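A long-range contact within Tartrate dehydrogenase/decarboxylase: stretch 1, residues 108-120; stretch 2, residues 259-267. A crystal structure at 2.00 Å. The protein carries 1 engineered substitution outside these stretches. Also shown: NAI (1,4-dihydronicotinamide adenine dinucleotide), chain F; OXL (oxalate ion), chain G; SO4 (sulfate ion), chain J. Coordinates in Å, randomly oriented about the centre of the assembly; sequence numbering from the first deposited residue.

Stretch 1 (108-120) RPVRLFPGVPCAL
Stretch 2 259-267: AGTIGIAPS

How do the two backbones run past each other? Stretch 1 enters as a strand through R108 to R111 and then loosens into loop; stretch 2 is mostly loop and becomes strand only at P266 and S267. The CA atoms of R108 and S267 lie 4.7 Å apart and those of L112 and A259 4.9 Å apart, so the two stretches run in opposite directions overall, though without a continuous register, since five residues of one span nine of the other. Between these points I262 and G263 swing out of reach of stretch 1. After L112, a type II turn from F113 to V116 is closed by a weak bond from V116 N to F113 O, 3.4 Å, with G115 at phi 95° and psi -4°.

What packs the contact, given that no direct hydrogen bond crosses it? Apolar contacts do, within 545 Å² of buried surface. P109 CG meets P266 CG at 3.7 Å, both rings puckered C-gamma endo. The R108 side chain (chi1 m, chi2 t, chi3 t, chi4 -160°) passes S267, chi1 p, with R108 CG 3.5 Å from S267 CB. L112 (chi1 t, chi2 p) brings its CB to 4.2 Å from A259 CB and, apart from the apolar pairs, its CD1 touches the backbone oxygen A259 O at 3.5 Å. F113, chi1 m with chi2 -84°, starts sideways, but its ring end comes nearer: I264 CD1 sits at the ring edge, 3.7 Å from F113 CE2. I264 points toward stretch 1 with chi1 p and chi2 t.

Why is the backbone around G260 so closely approached? G260 follows a helix and ends it in a Schellman motif, with phi 123° and psi -24°; a CB there would be jammed against the preceding carbonyl oxygen. It would also clash with V116 CG1, at 3.0 Å. V116, chi1 t, points toward stretch 2 and sets CG1 3.4 Å from A259 O, and P117 O lies 3.9 Å from G260 CA. Just beyond, L120 N donates to C118 SG at 3.3 Å, a bond within stretch 1.

Where do polar groups join the two stretches? Three waters do this work. One accepts from R108 NH2 at 2.6 Å and lies 2.5 Å from S267 OG; another donates to P109 O at 2.8 Å and P266 O at 2.7 Å; the third donates to P117 O at 3.1 Å and G260 O at 3.2 Å. The R108 guanidinium edge meets oxalate, NH1 and NH2 each donating to OXL O4 at 3.0 Å.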

# COMPACT_ATOMS: atom_id res chain seq x y z
N ARG A 108 16.16 -1.95 0.54
CA ARG A 108 15.45 -3.22 0.39
C ARG A 108 15.31 -3.61 -1.09
O ARG A 108 14.39 -3.16 -1.77
CB ARG A 108 14.08 -3.14 1.09
CG ARG A 108 14.17 -2.97 2.60
CD ARG A 108 12.82 -2.69 3.26
NE ARG A 108 12.91 -2.83 4.71
CZ ARG A 108 11.87 -3.02 5.53
NH1 ARG A 108 10.64 -3.10 5.04
NH2 ARG A 108 12.07 -3.14 6.83
N PRO A 109 16.24 -4.46 -1.59
CA PRO A 109 16.18 -4.90 -2.99
C PRO A 109 15.05 -5.88 -3.28
O PRO A 109 14.70 -6.71 -2.43
CB PRO A 109 17.54 -5.57 -3.22
CG PRO A 109 17.98 -6.00 -1.86
CD PRO A 109 17.41 -5.01 -0.88
N VAL A 110 14.48 -5.77 -4.47
CA VAL A 110 13.41 -6.64 -4.93
C VAL A 110 13.86 -7.29 -6.24
O VAL A 110 14.22 -6.59 -7.19
CB VAL A 110 12.08 -5.86 -5.14
CG1 VAL A 110 10.99 -6.77 -5.67
CG2 VAL A 110 11.63 -5.20 -3.84
N ARG A 111 13.83 -8.62 -6.29
CA ARG A 111 14.35 -9.35 -7.44
C ARG A 111 13.63 -10.68 -7.67
O ARG A 111 13.40 -11.44 -6.73
CB ARG A 111 15.85 -9.61 -7.27
CG ARG A 111 16.58 -10.13 -8.51
CD ARG A 111 18.08 -10.06 -8.30
NE ARG A 111 18.49 -8.74 -7.82
CZ ARG A 111 19.52 -8.50 -7.02
NH1 ARG A 111 20.29 -9.50 -6.60
NH2 ARG A 111 19.78 -7.26 -6.63
N LEU A 112 13.27 -10.94 -8.92
CA LEU A 112 12.76 -12.24 -9.32
C LEU A 112 13.91 -13.10 -9.83
O LEU A 112 14.57 -12.76 -10.82
CB LEU A 112 11.67 -12.10 -10.39
CG LEU A 112 11.12 -13.34 -11.11
CD1 LEU A 112 10.31 -14.24 -10.17
CD2 LEU A 112 10.27 -12.92 -12.30
N PHE A 113 14.16 -14.21 -9.14
CA PHE A 113 15.22 -15.15 -9.51
C PHE A 113 14.70 -16.22 -10.47
O PHE A 113 13.51 -16.56 -10.43
CB PHE A 113 15.81 -15.82 -8.27
CG PHE A 113 16.58 -14.88 -7.37
CD1 PHE A 113 17.91 -14.59 -7.63
CD2 PHE A 113 15.97 -14.31 -6.26
CE1 PHE A 113 18.63 -13.72 -6.79
CE2 PHE A 113 16.68 -13.45 -5.42
CZ PHE A 113 18.01 -13.16 -5.69
N PRO A 114 15.57 -16.74 -11.36
CA PRO A 114 15.20 -17.90 -12.18
C PRO A 114 14.83 -19.10 -11.32
O PRO A 114 15.51 -19.40 -10.34
CB PRO A 114 16.48 -18.19 -12.97
CG PRO A 114 17.22 -16.90 -12.99
CD PRO A 114 16.93 -16.26 -11.67
N GLY A 115 13.74 -19.78 -11.68
CA GLY A 115 13.27 -20.96 -10.96
C GLY A 115 12.22 -20.68 -9.90
O GLY A 115 11.71 -21.61 -9.27
N VAL A 116 11.89 -19.41 -9.70
CA VAL A 116 10.83 -19.01 -8.77
C VAL A 116 9.49 -18.98 -9.52
O VAL A 116 9.42 -18.43 -10.62
CB VAL A 116 11.09 -17.61 -8.14
CG1 VAL A 116 10.06 -17.30 -7.06
CG2 VAL A 116 12.48 -17.53 -7.55
N PRO A 117 8.44 -19.59 -8.94
CA PRO A 117 7.10 -19.38 -9.50
C PRO A 117 6.65 -17.94 -9.25
O PRO A 117 6.35 -17.57 -8.11
CB PRO A 117 6.23 -20.37 -8.72
CG PRO A 117 7.18 -21.30 -8.03
CD PRO A 117 8.41 -20.50 -7.78
N CYS A 118 6.64 -17.13 -10.31
CA CYS A 118 6.26 -15.72 -10.20
C CYS A 118 4.77 -15.58 -9.92
O CYS A 118 3.95 -16.30 -10.50
CB CYS A 118 6.64 -14.95 -11.47
SG CYS A 118 6.31 -13.16 -11.41
N ALA A 119 4.43 -14.67 -9.02
CA ALA A 119 3.04 -14.39 -8.67
C ALA A 119 2.30 -13.69 -9.81
O ALA A 119 1.08 -13.78 -9.90
CB ALA A 119 2.98 -13.54 -7.41
N LEU A 120 3.05 -13.00 -10.67
CA LEU A 120 2.48 -12.27 -11.79
C LEU A 120 2.50 -13.10 -13.07
O LEU A 120 3.46 -13.82 -13.34
CB LEU A 120 3.24 -10.95 -12.01
CG LEU A 120 3.46 -10.01 -10.82
CD1 LEU A 120 4.33 -8.84 -11.23
CD2 LEU A 120 2.14 -9.51 -10.23
N ALA A 259 7.29 -10.90 -6.83
CA ALA A 259 8.37 -11.81 -7.20
C ALA A 259 8.19 -13.22 -6.63
O ALA A 259 9.00 -14.11 -6.91
CB ALA A 259 9.72 -11.22 -6.78
N GLY A 260 7.13 -13.43 -5.85
CA GLY A 260 6.73 -14.78 -5.45
C GLY A 260 6.64 -15.09 -3.96
O GLY A 260 5.92 -16.01 -3.57
N THR A 261 7.38 -14.34 -3.14
CA THR A 261 7.45 -14.61 -1.69
C THR A 261 8.11 -13.47 -0.91
O THR A 261 9.01 -12.80 -1.43
CB THR A 261 8.18 -15.95 -1.39
OG1 THR A 261 8.24 -16.16 0.03
CG2 THR A 261 9.60 -15.95 -1.96
N ILE A 262 7.68 -13.27 0.33
CA ILE A 262 8.34 -12.30 1.20
C ILE A 262 9.56 -12.91 1.90
O ILE A 262 10.33 -12.21 2.56
CB ILE A 262 7.36 -11.63 2.24
CG1 ILE A 262 7.13 -12.51 3.48
CG2 ILE A 262 6.05 -11.18 1.56
CD1 ILE A 262 6.38 -13.81 3.26
N GLY A 263 9.74 -14.22 1.72
CA GLY A 263 10.76 -14.98 2.44
C GLY A 263 12.21 -14.75 2.03
O GLY A 263 13.12 -15.23 2.72
N ILE A 264 12.44 -14.04 0.93
CA ILE A 264 13.80 -13.80 0.43
C ILE A 264 14.29 -12.35 0.58
O ILE A 264 15.48 -12.08 0.44
CB ILE A 264 13.98 -14.27 -1.04
CG1 ILE A 264 13.16 -13.39 -2.00
CG2 ILE A 264 13.64 -15.76 -1.20
CD1 ILE A 264 13.60 -13.49 -3.46
N ALA A 265 13.37 -11.44 0.89
CA ALA A 265 13.65 -10.00 0.86
C ALA A 265 14.49 -9.52 2.05
O ALA A 265 14.05 -9.58 3.20
CB ALA A 265 12.34 -9.21 0.78
N PRO A 266 15.72 -9.04 1.76
CA PRO A 266 16.61 -8.54 2.80
C PRO A 266 16.46 -7.04 3.03
O PRO A 266 15.83 -6.34 2.22
CB PRO A 266 17.98 -8.83 2.22
CG PRO A 266 17.80 -8.58 0.76
CD PRO A 266 16.36 -8.96 0.44
N SER A 267 17.04 -6.54 4.12
CA SER A 267 17.08 -5.10 4.36
C SER A 267 18.35 -4.65 5.07
O SER A 267 18.84 -5.32 6.00
CB SER A 267 15.84 -4.65 5.13
OG SER A 267 15.97 -4.87 6.51
PA NAI F . 5.37 -11.41 9.25
O1A NAI F . 6.36 -10.95 8.25
O2A NAI F . 6.01 -11.94 10.46
O5B NAI F . 4.47 -12.56 8.59
C5B NAI F . 3.57 -12.32 7.53
C4B NAI F . 3.29 -13.62 6.78
O4B NAI F . 4.43 -13.98 6.01
C3B NAI F . 2.99 -14.77 7.72
O3B NAI F . 1.95 -15.54 7.17
C2B NAI F . 4.29 -15.57 7.75
O2B NAI F . 4.07 -16.95 7.93
C1B NAI F . 4.93 -15.25 6.41
N9A NAI F . 6.39 -15.22 6.52
C8A NAI F . 7.16 -14.23 7.08
N7A NAI F . 8.46 -14.59 6.96
C5A NAI F . 8.54 -15.78 6.34
C6A NAI F . 9.61 -16.59 5.98
N6A NAI F . 10.86 -16.21 6.24
N1A NAI F . 9.37 -17.79 5.35
C2A NAI F . 8.08 -18.18 5.07
N3A NAI F . 7.02 -17.37 5.42
C4A NAI F . 7.24 -16.19 6.06
O3 NAI F . 4.39 -10.16 9.55
PN NAI F . 3.07 -10.12 10.47
O1N NAI F . 2.42 -11.45 10.52
O2N NAI F . 2.27 -8.98 9.98
O5D NAI F . 3.64 -9.74 11.92
C5D NAI F . 4.07 -10.72 12.84
C4D NAI F . 4.89 -10.07 13.95
O4D NAI F . 6.13 -9.63 13.44
C3D NAI F . 4.22 -8.85 14.57
O3D NAI F . 4.47 -8.88 15.95
C2D NAI F . 4.93 -7.67 13.93
O2D NAI F . 4.96 -6.54 14.77
C1D NAI F . 6.33 -8.25 13.72
N1N NAI F . 7.12 -7.63 12.64
C2N NAI F . 8.40 -7.27 12.94
C3N NAI F . 9.23 -6.71 11.97
C7N NAI F . 10.70 -6.57 12.25
O7N NAI F . 11.23 -7.10 13.44
N7N NAI F . 11.47 -5.95 11.36
C4N NAI F . 8.72 -6.52 10.68
C5N NAI F . 7.41 -6.89 10.38
C6N NAI F . 6.61 -7.46 11.37
C1 OXL G . 7.83 -3.14 9.45
C2 OXL G . 9.07 -2.99 8.68
O1 OXL G . 6.88 -3.79 8.94
O2 OXL G . 10.01 -2.33 9.16
O3 OXL G . 7.73 -2.61 10.58
O4 OXL G . 9.15 -3.53 7.56
S SO4 J . 22.64 -7.45 -4.16
O1 SO4 J . 21.40 -6.67 -4.15
O2 SO4 J . 23.77 -6.57 -4.44
O3 SO4 J . 22.83 -8.08 -2.86
O4 SO4 J . 22.55 -8.47 -5.20
O HOH W 1 14.50 -3.34 7.81
O HOH W 2 13.97 -6.37 0.24
O HOH W 3 7.08 -18.47 -5.21